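Local atomic coordinates of probable porin (Pseudomonas aeruginosa, PDB entry 2Y0H), a protein that probably forms a passive channel across the outer membrane for small solutes, as a member of the OprD family of porins. Residues A[195-198]-A[204-207]; A[228-233]-A[272-277]; A[330-333]-A[338-341]; A[368-371]-A[375-378]. One frame throughout, in Å; residues are numbered along the deposited sequence.

Contact 1. Residues A[195-198]-A[204-207]; sequences YYYG and YRQH. With C8E ((hydroxyethyloxy)tri(ethyloxy)octane), chain E; C8E ((hydroxyethyloxy)tri(ethyloxy)octane), chain H.
Tyr197 and His207 face each other as a non-hydrogen-bonded antiparallel pair, and their rings lean together on the side of the sheet that carries the detergent. Tyr197 CD1 sits 3.5 Å from His207 CE1, over one face of the imidazole and offset toward its rim. With the planes 46° apart the two rings are neither stacked nor edge-to-face. Tyr197 swings its ring opposite its own backbone N (chi1 176°), which carries it along the sheet until the hydroxyl lies beside the Arg205 side chain, OH to CG 3.2 Å. That hydroxyl is above one face of the guanidinium, where no N-H aims at it; the arginine spends its NE on a salt bridge to Asp235. At the edge of the imidazole, Tyr195 OH and His207 ND1 are hydrogen-bonded, modelled rather short at 2.5 Å, and either could donate. Detergent chains cover the tyrosines: C4 of the chain H molecule lies over the centre of the Tyr197 ring, and the chain E molecule runs across a face of Tyr195, its C6 coming to 3.4 Å from CZ. Gly198, the third heavily covered residue, contributes backbone instead. It pairs with Gln206 through two bonds, Gly198 N to Gln206 O at 2.8 Å and Gln206 N to Gly198 O at 2.7 Å, while the Gln206 side chain turns to the opposite face. The contact closes the beta hairpin of strands 191-200 and 204-216 in the barrel; detergent on the aromatic cluster is consistent with a face turned to the membrane.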
loop_
_atom_site.group_PDB
_atom_site.type_symbol
_atom_site.label_atom_id
_atom_site.label_comp_id
_atom_site.label_asym_id
_atom_site.label_seq_id
_atom_site.Cartn_x
_atom_site.Cartn_y
_atom_site.Cartn_z
ATOM N N TYR A 195 -5.633 15.651 5.038
ATOM C CA TYR A 195 -5.325 15.419 6.437
ATOM C C TYR A 195 -6.022 14.141 6.881
ATOM O O TYR A 195 -7.196 13.947 6.590
ATOM C CB TYR A 195 -5.754 16.597 7.317
ATOM C CG TYR A 195 -5.731 16.246 8.788
ATOM C CD1 TYR A 195 -6.834 15.662 9.403
ATOM C CD2 TYR A 195 -4.592 16.459 9.550
ATOM C CE1 TYR A 195 -6.805 15.319 10.754
ATOM C CE2 TYR A 195 -4.551 16.123 10.897
ATOM C CZ TYR A 195 -5.655 15.561 11.493
ATOM O OH TYR A 195 -5.597 15.236 12.830
ATOM N N TYR A 196 -5.291 13.271 7.569
ATOM C CA TYR A 196 -5.870 12.054 8.131
ATOM C C TYR A 196 -5.434 11.837 9.572
ATOM O O TYR A 196 -4.331 12.226 9.961
ATOM C CB TYR A 196 -5.513 10.815 7.287
ATOM C CG TYR A 196 -6.462 10.564 6.136
ATOM C CD1 TYR A 196 -6.283 11.192 4.910
ATOM C CD2 TYR A 196 -7.528 9.687 6.272
ATOM C CE1 TYR A 196 -7.157 10.960 3.849
ATOM C CE2 TYR A 196 -8.410 9.451 5.222
ATOM C CZ TYR A 196 -8.224 10.090 4.018
ATOM O OH TYR A 196 -9.097 9.842 2.976
ATOM N N TYR A 197 -6.313 11.204 10.350
ATOM C CA TYR A 197 -6.038 10.842 11.731
ATOM C C TYR A 197 -6.283 9.343 11.887
ATOM O O TYR A 197 -7.348 8.843 11.524
ATOM C CB TYR A 197 -6.944 11.649 12.679
ATOM C CG TYR A 197 -6.822 11.289 14.148
ATOM C CD1 TYR A 197 -5.672 11.589 14.865
ATOM C CD2 TYR A 197 -7.859 10.641 14.816
ATOM C CE1 TYR A 197 -5.556 11.263 16.213
ATOM C CE2 TYR A 197 -7.755 10.309 16.174
ATOM C CZ TYR A 197 -6.598 10.623 16.861
ATOM O OH TYR A 197 -6.475 10.305 18.199
ATOM N N GLY A 198 -5.291 8.625 12.401
ATOM C CA GLY A 198 -5.437 7.207 12.689
ATOM C C GLY A 198 -5.246 6.956 14.178
ATOM O O GLY A 198 -4.318 7.478 14.788
ATOM N N TYR A 204 -1.650 3.616 19.709
ATOM C CA TYR A 204 -1.079 4.810 19.092
ATOM C C TYR A 204 -2.091 5.703 18.368
ATOM O O TYR A 204 -3.203 5.278 18.042
ATOM C CB TYR A 204 0.100 4.454 18.167
ATOM C CG TYR A 204 -0.279 3.933 16.787
ATOM C CD1 TYR A 204 -0.570 2.583 16.584
ATOM C CD2 TYR A 204 -0.335 4.789 15.690
ATOM C CE1 TYR A 204 -0.889 2.102 15.326
ATOM C CE2 TYR A 204 -0.660 4.317 14.427
ATOM C CZ TYR A 204 -0.940 2.980 14.253
ATOM O OH TYR A 204 -1.261 2.515 13.006
ATOM N N ARG A 205 -1.664 6.943 18.150
ATOM C CA ARG A 205 -2.385 7.975 17.396
ATOM C C ARG A 205 -1.446 8.469 16.307
ATOM O O ARG A 205 -0.257 8.608 16.542
ATOM C CB ARG A 205 -2.635 9.208 18.276
ATOM C CG ARG A 205 -3.733 9.124 19.257
ATOM C CD ARG A 205 -3.776 10.414 20.095
ATOM N NE ARG A 205 -4.717 10.233 21.192
ATOM C CZ ARG A 205 -5.695 11.075 21.505
ATOM N NH1 ARG A 205 -5.869 12.197 20.816
ATOM N NH2 ARG A 205 -6.503 10.787 22.515
ATOM N N GLN A 206 -1.986 8.813 15.148
ATOM C CA GLN A 206 -1.154 9.260 14.048
ATOM C C GLN A 206 -1.850 10.344 13.228
ATOM O O GLN A 206 -2.977 10.152 12.761
ATOM C CB GLN A 206 -0.827 8.067 13.163
ATOM C CG GLN A 206 0.114 8.360 12.033
ATOM C CD GLN A 206 0.621 7.079 11.386
ATOM O OE1 GLN A 206 -0.033 6.518 10.521
ATOM N NE2 GLN A 206 1.791 6.616 11.815
ATOM N N HIS A 207 -1.175 11.472 13.048
ATOM C CA HIS A 207 -1.705 12.560 12.233
ATOM C C HIS A 207 -0.940 12.583 10.936
ATOM O O HIS A 207 0.272 12.426 10.936
ATOM C CB HIS A 207 -1.543 13.927 12.922
ATOM C CG HIS A 207 -2.315 14.062 14.198
ATOM N ND1 HIS A 207 -3.591 14.584 14.245
ATOM C CD2 HIS A 207 -1.988 13.747 15.473
ATOM C CE1 HIS A 207 -4.017 14.581 15.495
ATOM N NE2 HIS A 207 -3.066 14.070 16.257
HETATM C C1 C8E E . -10.100 18.829 9.026
HETATM C C2 C8E E . -9.101 19.749 8.324
HETATM C C3 C8E E . -7.920 20.140 9.212
HETATM C C4 C8E E . -7.566 19.066 10.238
HETATM C C5 C8E E . -7.143 19.703 11.560
HETATM C C6 C8E E . -6.303 18.750 12.413
HETATM C C7 C8E E . -5.888 19.378 13.748
HETATM C C8 C8E E . -5.382 18.315 14.720
HETATM O O9 C8E E . -4.483 18.868 15.661
HETATM C C10 C8E E . -4.787 18.509 16.994
HETATM C C1 C8E H . -9.989 15.071 13.173
HETATM C C2 C8E H . -8.793 14.824 14.090
HETATM C C3 C8E H . -9.051 15.275 15.527
HETATM C C4 C8E H . -8.353 14.369 16.539
HETATM C C5 C8E H . -7.535 15.158 17.556
#

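Contact 2. Residues A[228-233]-A[272-277]; sequences RYFDSG and DAFPVL
Phe230 meets Phe274 with the broad side of its ring, and its atoms can be followed outward one by one. CB starts the contact, 3.5 Å from Phe274 CE1. CG, set opposite the carbonyl carbon (chi1 -68°), lies equally near that CE1 and almost as near Phe274 CZ. Further out Phe274 CZ is the nearer partner: Phe230 CD1 and CD2 flank it, Phe230 CE1 and CE2 each lie 3.9 Å from it, and at the tip Phe230 CZ is still 4.0 Å away. Phe274 CZ therefore hovers 3.5 Å above the centre of the Phe230 ring, which makes this an edge-to-face pair with the edge supplied by Phe274. The planes meet at 56°, so the T is tilted rather than upright, and the centroids are 4.7 Å apart. Here a loop of the porin barrel, the connection between strands 259-269 and 300-309, lies against the inner surface of strand 221-234, consistent with the inward-folded loops that narrow the channel in OprD-family porins. Phe274 can reach the wall because its CG points opposite its backbone N (chi1 -178°), sending the ring off the loop toward the strand. One step along, Pro275 rests on Ser232: the proline CD is 3.6 Å from Ser232 OG, and its CG touches Ser232 CB at 3.7 Å. The serine hydroxyl finds its polar partner in Gln206 NE2, a group that also donates to the backbone carbonyl of Pro275, tying the loop to the wall beside the apolar contact. Tyr208 adds its ring to Phe230 from the neighbouring strand 204-216.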
loop_
_atom_site.group_PDB
_atom_site.type_symbol
_atom_site.label_atom_id
_atom_site.label_comp_id
_atom_site.label_asym_id
_atom_site.label_seq_id
_atom_site.Cartn_x
_atom_site.Cartn_y
_atom_site.Cartn_z
ATOM N N ARG A 228 4.747 14.767 2.277
ATOM C CA ARG A 228 4.002 14.031 3.302
ATOM C C ARG A 228 4.586 14.193 4.697
ATOM O O ARG A 228 5.804 14.191 4.886
ATOM C CB ARG A 228 3.946 12.535 2.961
ATOM C CG ARG A 228 3.306 12.220 1.643
ATOM C CD ARG A 228 3.315 10.727 1.358
ATOM N NE ARG A 228 3.008 10.463 -0.042
ATOM C CZ ARG A 228 3.025 9.258 -0.596
ATOM N NH1 ARG A 228 3.314 8.188 0.142
ATOM N NH2 ARG A 228 2.746 9.123 -1.891
ATOM N N TYR A 229 3.707 14.296 5.687
ATOM C CA TYR A 229 4.153 14.407 7.066
ATOM C C TYR A 229 3.268 13.578 7.992
ATOM O O TYR A 229 2.037 13.665 7.953
ATOM C CB TYR A 229 4.190 15.870 7.512
ATOM C CG TYR A 229 4.593 16.081 8.969
ATOM C CD1 TYR A 229 5.896 15.845 9.398
ATOM C CD2 TYR A 229 3.672 16.529 9.908
ATOM C CE1 TYR A 229 6.262 16.041 10.733
ATOM C CE2 TYR A 229 4.029 16.730 11.234
ATOM C CZ TYR A 229 5.326 16.485 11.640
ATOM O OH TYR A 229 5.678 16.686 12.958
ATOM N N PHE A 230 3.906 12.768 8.820
ATOM C CA PHE A 230 3.177 12.003 9.815
ATOM C C PHE A 230 3.719 12.351 11.197
ATOM O O PHE A 230 4.928 12.424 11.401
ATOM C CB PHE A 230 3.373 10.500 9.606
ATOM C CG PHE A 230 2.744 9.930 8.349
ATOM C CD1 PHE A 230 1.443 9.417 8.369
ATOM C CD2 PHE A 230 3.487 9.807 7.178
ATOM C CE1 PHE A 230 0.893 8.837 7.232
ATOM C CE2 PHE A 230 2.936 9.227 6.024
ATOM C CZ PHE A 230 1.647 8.744 6.045
ATOM N N ASP A 231 2.823 12.522 12.153
ATOM C CA ASP A 231 3.206 12.662 13.551
ATOM C C ASP A 231 2.508 11.540 14.324
ATOM O O ASP A 231 1.280 11.441 14.312
ATOM C CB ASP A 231 2.764 14.043 14.060
ATOM C CG ASP A 231 3.434 14.441 15.368
ATOM O OD1 ASP A 231 3.487 13.622 16.291
ATOM O OD2 ASP A 231 3.909 15.591 15.471
ATOM N N SER A 232 3.296 10.699 14.990
ATOM C CA SER A 232 2.796 9.513 15.691
ATOM C C SER A 232 3.160 9.551 17.180
ATOM O O SER A 232 4.321 9.745 17.537
ATOM C CB SER A 232 3.420 8.244 15.091
ATOM O OG SER A 232 3.011 8.027 13.755
ATOM N N GLY A 233 2.180 9.331 18.042
ATOM C CA GLY A 233 2.431 9.239 19.467
ATOM C C GLY A 233 1.583 8.143 20.082
ATOM O O GLY A 233 0.827 7.460 19.390
ATOM N N ASP A 272 11.531 5.916 17.619
ATOM C CA ASP A 272 10.824 4.788 17.005
ATOM C C ASP A 272 10.823 4.767 15.473
ATOM O O ASP A 272 10.891 5.802 14.817
ATOM C CB ASP A 272 9.375 4.723 17.506
ATOM C CG ASP A 272 9.290 4.363 18.974
ATOM O OD1 ASP A 272 10.064 3.475 19.393
ATOM O OD2 ASP A 272 8.473 4.974 19.706
ATOM N N ALA A 273 10.726 3.568 14.917
ATOM C CA ALA A 273 10.397 3.408 13.514
ATOM C C ALA A 273 8.995 3.961 13.262
ATOM O O ALA A 273 8.206 4.110 14.183
ATOM C CB ALA A 273 10.457 1.932 13.118
ATOM N N PHE A 274 8.695 4.263 12.005
ATOM C CA PHE A 274 7.359 4.674 11.610
ATOM C C PHE A 274 6.320 3.576 11.897
ATOM O O PHE A 274 6.434 2.460 11.388
ATOM C CB PHE A 274 7.350 5.027 10.121
ATOM C CG PHE A 274 6.021 5.504 9.617
ATOM C CD1 PHE A 274 5.409 6.623 10.187
ATOM C CD2 PHE A 274 5.379 4.841 8.569
ATOM C CE1 PHE A 274 4.187 7.078 9.727
ATOM C CE2 PHE A 274 4.145 5.284 8.091
ATOM C CZ PHE A 274 3.546 6.410 8.668
ATOM N N PRO A 275 5.305 3.894 12.715
ATOM C CA PRO A 275 4.264 2.914 13.062
ATOM C C PRO A 275 3.329 2.615 11.893
ATOM O O PRO A 275 2.764 3.544 11.302
ATOM C CB PRO A 275 3.486 3.610 14.183
ATOM C CG PRO A 275 4.414 4.709 14.681
ATOM C CD PRO A 275 5.165 5.145 13.479
ATOM N N VAL A 276 3.201 1.335 11.553
ATOM C CA VAL A 276 2.136 0.862 10.672
ATOM C C VAL A 276 1.408 -0.265 11.366
ATOM O O VAL A 276 1.977 -0.922 12.243
ATOM C CB VAL A 276 2.676 0.348 9.312
ATOM C CG1 VAL A 276 3.071 1.513 8.425
ATOM C CG2 VAL A 276 3.867 -0.602 9.517
ATOM N N LEU A 277 0.155 -0.493 10.973
ATOM C CA LEU A 277 -0.605 -1.648 11.451
ATOM C C LEU A 277 0.066 -2.968 11.052
ATOM O O LEU A 277 0.666 -3.070 9.979
ATOM C CB LEU A 277 -2.039 -1.613 10.910
ATOM C CG LEU A 277 -2.898 -0.433 11.386
ATOM C CD1 LEU A 277 -4.247 -0.388 10.667
ATOM C CD2 LEU A 277 -3.092 -0.497 12.898
#

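Contact 3. Residues A[330-333]-A[338-341]; sequences IDRG and DDSE. With C8E ((hydroxyethyloxy)tri(ethyloxy)octane), chain L.
Ile330 lies alongside Asp339, both side chains leaving the same face of the sheet with their CB atoms 3.8 Å apart. The side chains of Ile330 and Glu341 cross at about a right angle, Ile330 CD1 touching Glu341 OE2 at 3.7 Å. Ile330 and Asp339 form a hydrogen-bonded antiparallel pair: Ile330 N gives to Asp339 O at 3.0 Å, and Asp339 N gives to Ile330 O at 2.9 Å. Strand 318-330 ends at this pair, strand 339-351 begins at it, and a loop runs between. Arg332, bent at chi3 (-56°), folds back toward Asp339 and lays its CD 3.8 Å from Asp339 CB; the aliphatic part does the touching, while NE is held by Ala337 O. Asp331 OD1 takes the N-H of Gly333 at 2.8 Å in an Asx turn, met from well above the carboxylate plane. A water accepts from Arg332 N and donates to Asp338 OD1, 2.7 Å away, bridging the two sides of the turn. Asp339 OD1 also receives Ser340 N, again from above its plane, and Tyr373 N from the next hairpin. The contact thus joins the end of strand 318-330 to the start of strand 339-351: Ile330 packs on Arg296 and Glu299 of the loop before strand 300-309, Glu341 OE1 makes a salt bridge to Arg296 and a hydrogen bond to Tyr369 OH, and on the other flank Ser340 is backbone-bonded to Arg372, just past strand 361-371.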
loop_
_atom_site.group_PDB
_atom_site.type_symbol
_atom_site.label_atom_id
_atom_site.label_comp_id
_atom_site.label_asym_id
_atom_site.label_seq_id
_atom_site.Cartn_x
_atom_site.Cartn_y
_atom_site.Cartn_z
ATOM N N ILE A 330 20.770 4.717 10.837
ATOM C CA ILE A 330 19.828 3.804 11.479
ATOM C C ILE A 330 20.271 3.509 12.911
ATOM O O ILE A 330 21.372 3.009 13.141
ATOM C CB ILE A 330 19.662 2.490 10.698
ATOM C CG1 ILE A 330 19.087 2.774 9.307
ATOM C CG2 ILE A 330 18.764 1.515 11.479
ATOM C CD1 ILE A 330 19.116 1.579 8.395
ATOM N N ASP A 331 19.417 3.833 13.875
ATOM C CA ASP A 331 19.771 3.641 15.277
ATOM C C ASP A 331 19.828 2.162 15.643
ATOM O O ASP A 331 18.843 1.438 15.487
ATOM C CB ASP A 331 18.789 4.373 16.199
ATOM C CG ASP A 331 19.119 4.180 17.674
ATOM O OD1 ASP A 331 20.315 4.048 18.008
ATOM O OD2 ASP A 331 18.182 4.152 18.497
ATOM N N ARG A 332 20.989 1.713 16.115
ATOM C CA ARG A 332 21.125 0.350 16.623
ATOM C C ARG A 332 21.234 0.319 18.150
ATOM O O ARG A 332 21.530 -0.717 18.742
ATOM C CB ARG A 332 22.310 -0.369 15.974
ATOM C CG ARG A 332 22.123 -0.645 14.487
ATOM C CD ARG A 332 23.046 -1.758 13.987
ATOM N NE ARG A 332 24.444 -1.455 14.272
ATOM C CZ ARG A 332 25.302 -2.319 14.806
ATOM N NH1 ARG A 332 24.907 -3.549 15.100
ATOM N NH2 ARG A 332 26.556 -1.949 15.036
ATOM N N GLY A 333 20.997 1.464 18.782
ATOM C CA GLY A 333 20.856 1.528 20.227
ATOM C C GLY A 333 22.117 1.873 20.993
ATOM O O GLY A 333 22.962 2.629 20.512
ATOM N N ASP A 338 25.661 3.305 13.972
ATOM C CA ASP A 338 24.452 3.313 13.170
ATOM C C ASP A 338 24.557 2.338 12.009
ATOM O O ASP A 338 25.631 2.155 11.431
ATOM C CB ASP A 338 24.192 4.722 12.637
ATOM C CG ASP A 338 24.016 5.725 13.742
ATOM O OD1 ASP A 338 23.862 5.280 14.892
ATOM O OD2 ASP A 338 24.028 6.950 13.476
ATOM N N ASP A 339 23.439 1.714 11.658
ATOM C CA ASP A 339 23.419 0.869 10.473
ATOM C C ASP A 339 23.148 1.755 9.261
ATOM O O ASP A 339 22.770 2.926 9.402
ATOM C CB ASP A 339 22.353 -0.222 10.595
ATOM C CG ASP A 339 22.643 -1.433 9.716
ATOM O OD1 ASP A 339 23.599 -1.378 8.907
ATOM O OD2 ASP A 339 21.916 -2.447 9.842
ATOM N N SER A 340 23.360 1.194 8.075
ATOM C CA SER A 340 22.986 1.846 6.831
ATOM C C SER A 340 22.610 0.755 5.844
ATOM O O SER A 340 23.015 -0.396 5.999
ATOM C CB SER A 340 24.133 2.696 6.284
ATOM O OG SER A 340 25.339 1.956 6.236
ATOM N N GLU A 341 21.834 1.113 4.831
ATOM C CA GLU A 341 21.308 0.122 3.908
ATOM C C GLU A 341 21.040 0.749 2.549
ATOM O O GLU A 341 20.884 1.968 2.431
ATOM C CB GLU A 341 20.021 -0.511 4.475
ATOM C CG GLU A 341 18.850 0.471 4.644
ATOM C CD GLU A 341 17.665 -0.101 5.436
ATOM O OE1 GLU A 341 17.672 -1.296 5.775
ATOM O OE2 GLU A 341 16.723 0.655 5.734
HETATM C C7 C8E L . 25.963 2.796 1.276
HETATM C C8 C8E L . 25.953 2.289 2.717
HETATM O O9 C8E L . 25.246 1.062 2.791
HETATM C C10 C8E L . 25.940 -0.018 2.189
HETATM C C11 C8E L . 25.931 -1.239 3.109
HETATM O O12 C8E L . 27.082 -2.033 2.899
HETATM O O HOH W 1 23.263 3.339 16.723
#

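Contact 4. Residues A[368-371]-A[375-378]; sequences TYRS and ADLD
Backbone bonds set the frame between Tyr369 and Leu377, a hydrogen-bonded antiparallel pair. Tyr369 N donates to Leu377 O at 2.9 Å, and Leu377 N returns the bond to Tyr369 O at 2.8 Å. That second carbonyl is gripped twice, because Arg370 NH1 also donates to it at 2.8 Å, coming from above the carbonyl plane on the face opposite to Leu377 N. The arginine gets there by bending at chi2 (-72°), which folds the guanidinium back over the hairpin. From this place NH1 makes a further weak bond to Leu377 O.

Among the charged groups, Arg370 NH2 forms a salt bridge with Asp378, 3.2 Å to OD2, its hydrogen bonds to both carboxylate oxygens being weak; the two flat groups are turned 78° apart. Asp378 OD2 has a second cation in Arg22. Asp376 sits against the aliphatic arm, its CG 3.4 Å from Arg370 CD; its OD2 is too far from the guanidinium for a salt bridge, so only a general attraction of charges is likely. Its OD1 accepts a weak bond from Ser371 N.

Of the neutral polar links, Ser371 OG donates to Ala375 O at 2.9 Å, and a water joins Thr368 OG1 to Asp378 OD1. Tyr369 CE2 also approaches Ala375 O, carbon to carbonyl, at 3.2 Å.

Apolar contact is slight: Tyr369 and Leu377 touch through their CB atoms, 4.1 Å apart, on the face that meets Tyr291.

Most of the side-chain grip of this last hairpin is therefore polar, and one arginine shared between carbonyls and a carboxylate probably has its positive charge stabilised by the aspartates around it.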
loop_
_atom_site.group_PDB
_atom_site.type_symbol
_atom_site.label_atom_id
_atom_site.label_comp_id
_atom_site.label_asym_id
_atom_site.label_seq_id
_atom_site.Cartn_x
_atom_site.Cartn_y
_atom_site.Cartn_z
ATOM N N THR A 368 17.645 -6.059 -5.208
ATOM C CA THR A 368 18.974 -6.161 -4.617
ATOM C C THR A 368 19.030 -5.269 -3.388
ATOM O O THR A 368 18.674 -4.087 -3.454
ATOM C CB THR A 368 20.092 -5.777 -5.613
ATOM O OG1 THR A 368 19.935 -6.521 -6.825
ATOM C CG2 THR A 368 21.461 -6.087 -5.021
ATOM N N TYR A 369 19.457 -5.848 -2.270
ATOM C CA TYR A 369 19.466 -5.158 -0.985
ATOM C C TYR A 369 20.707 -5.511 -0.181
ATOM O O TYR A 369 21.068 -6.677 -0.080
ATOM C CB TYR A 369 18.229 -5.542 -0.168
ATOM C CG TYR A 369 18.296 -5.101 1.273
ATOM C CD1 TYR A 369 17.969 -3.800 1.632
ATOM C CD2 TYR A 369 18.691 -5.983 2.279
ATOM C CE1 TYR A 369 18.025 -3.378 2.951
ATOM C CE2 TYR A 369 18.751 -5.577 3.608
ATOM C CZ TYR A 369 18.415 -4.273 3.936
ATOM O OH TYR A 369 18.479 -3.849 5.241
ATOM N N ARG A 370 21.349 -4.494 0.390
ATOM C CA ARG A 370 22.509 -4.684 1.262
ATOM C C ARG A 370 22.403 -3.769 2.468
ATOM O O ARG A 370 21.909 -2.653 2.355
ATOM C CB ARG A 370 23.807 -4.361 0.522
ATOM C CG ARG A 370 24.030 -5.186 -0.710
ATOM C CD ARG A 370 24.378 -6.619 -0.380
ATOM N NE ARG A 370 24.748 -7.335 -1.600
ATOM C CZ ARG A 370 23.871 -7.917 -2.406
ATOM N NH1 ARG A 370 22.576 -7.877 -2.115
ATOM N NH2 ARG A 370 24.281 -8.545 -3.495
ATOM N N SER A 371 22.855 -4.251 3.623
ATOM C CA SER A 371 22.998 -3.403 4.803
ATOM C C SER A 371 24.346 -3.691 5.464
ATOM O O SER A 371 24.943 -4.738 5.227
ATOM C CB SER A 371 21.867 -3.663 5.793
ATOM O OG SER A 371 21.998 -4.941 6.385
ATOM N N ALA A 375 21.084 -7.948 7.212
ATOM C CA ALA A 375 21.052 -8.937 6.143
ATOM C C ALA A 375 21.366 -8.359 4.760
ATOM O O ALA A 375 21.367 -7.148 4.571
ATOM C CB ALA A 375 19.704 -9.634 6.134
ATOM N N ASP A 376 21.668 -9.250 3.818
ATOM C CA ASP A 376 21.764 -8.940 2.398
ATOM C C ASP A 376 20.711 -9.784 1.680
ATOM O O ASP A 376 20.372 -10.879 2.134
ATOM C CB ASP A 376 23.140 -9.317 1.846
ATOM C CG ASP A 376 24.268 -8.490 2.443
ATOM O OD1 ASP A 376 24.000 -7.408 3.011
ATOM O OD2 ASP A 376 25.432 -8.927 2.336
ATOM N N LEU A 377 20.203 -9.291 0.558
ATOM C CA LEU A 377 19.178 -10.017 -0.182
ATOM C C LEU A 377 19.290 -9.825 -1.686
ATOM O O LEU A 377 19.474 -8.710 -2.178
ATOM C CB LEU A 377 17.771 -9.592 0.264
ATOM C CG LEU A 377 16.622 -10.292 -0.482
ATOM C CD1 LEU A 377 16.498 -11.741 -0.034
ATOM C CD2 LEU A 377 15.300 -9.555 -0.300
ATOM N N ASP A 378 19.160 -10.927 -2.409
ATOM C CA ASP A 378 18.937 -10.883 -3.838
ATOM C C ASP A 378 17.704 -11.707 -4.073
ATOM O O ASP A 378 17.525 -12.753 -3.458
ATOM C CB ASP A 378 20.108 -11.475 -4.603
ATOM C CG ASP A 378 21.351 -10.642 -4.476
ATOM O OD1 ASP A 378 21.493 -9.672 -5.239
ATOM O OD2 ASP A 378 22.176 -10.947 -3.598
HETATM O O HOH W 2 19.691 -9.552 -7.398
#

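In the fold
All four contacts belong to one 18-stranded antiparallel barrel. Contacts 1 and 2 are buried, whereas contacts 3 and 4 are only partly so. Contacts 1, 3 and 4 each join consecutive strands near their connecting turns; contact 2 instead brings a loop against the wall. The chemistry shifts accordingly: an aromatic cluster under detergent in contact 1, a tilted edge-to-face ring pair and a proline against a serine in contact 2, a backbone pair with an Asx turn and a bridging water in contact 3, and a salt bridge across the hairpin in contact 4. Adjacent strands couple contact 1 to 2 and contact 3 to 4; the centres of contacts 1 and 4 lie about 32 Å apart.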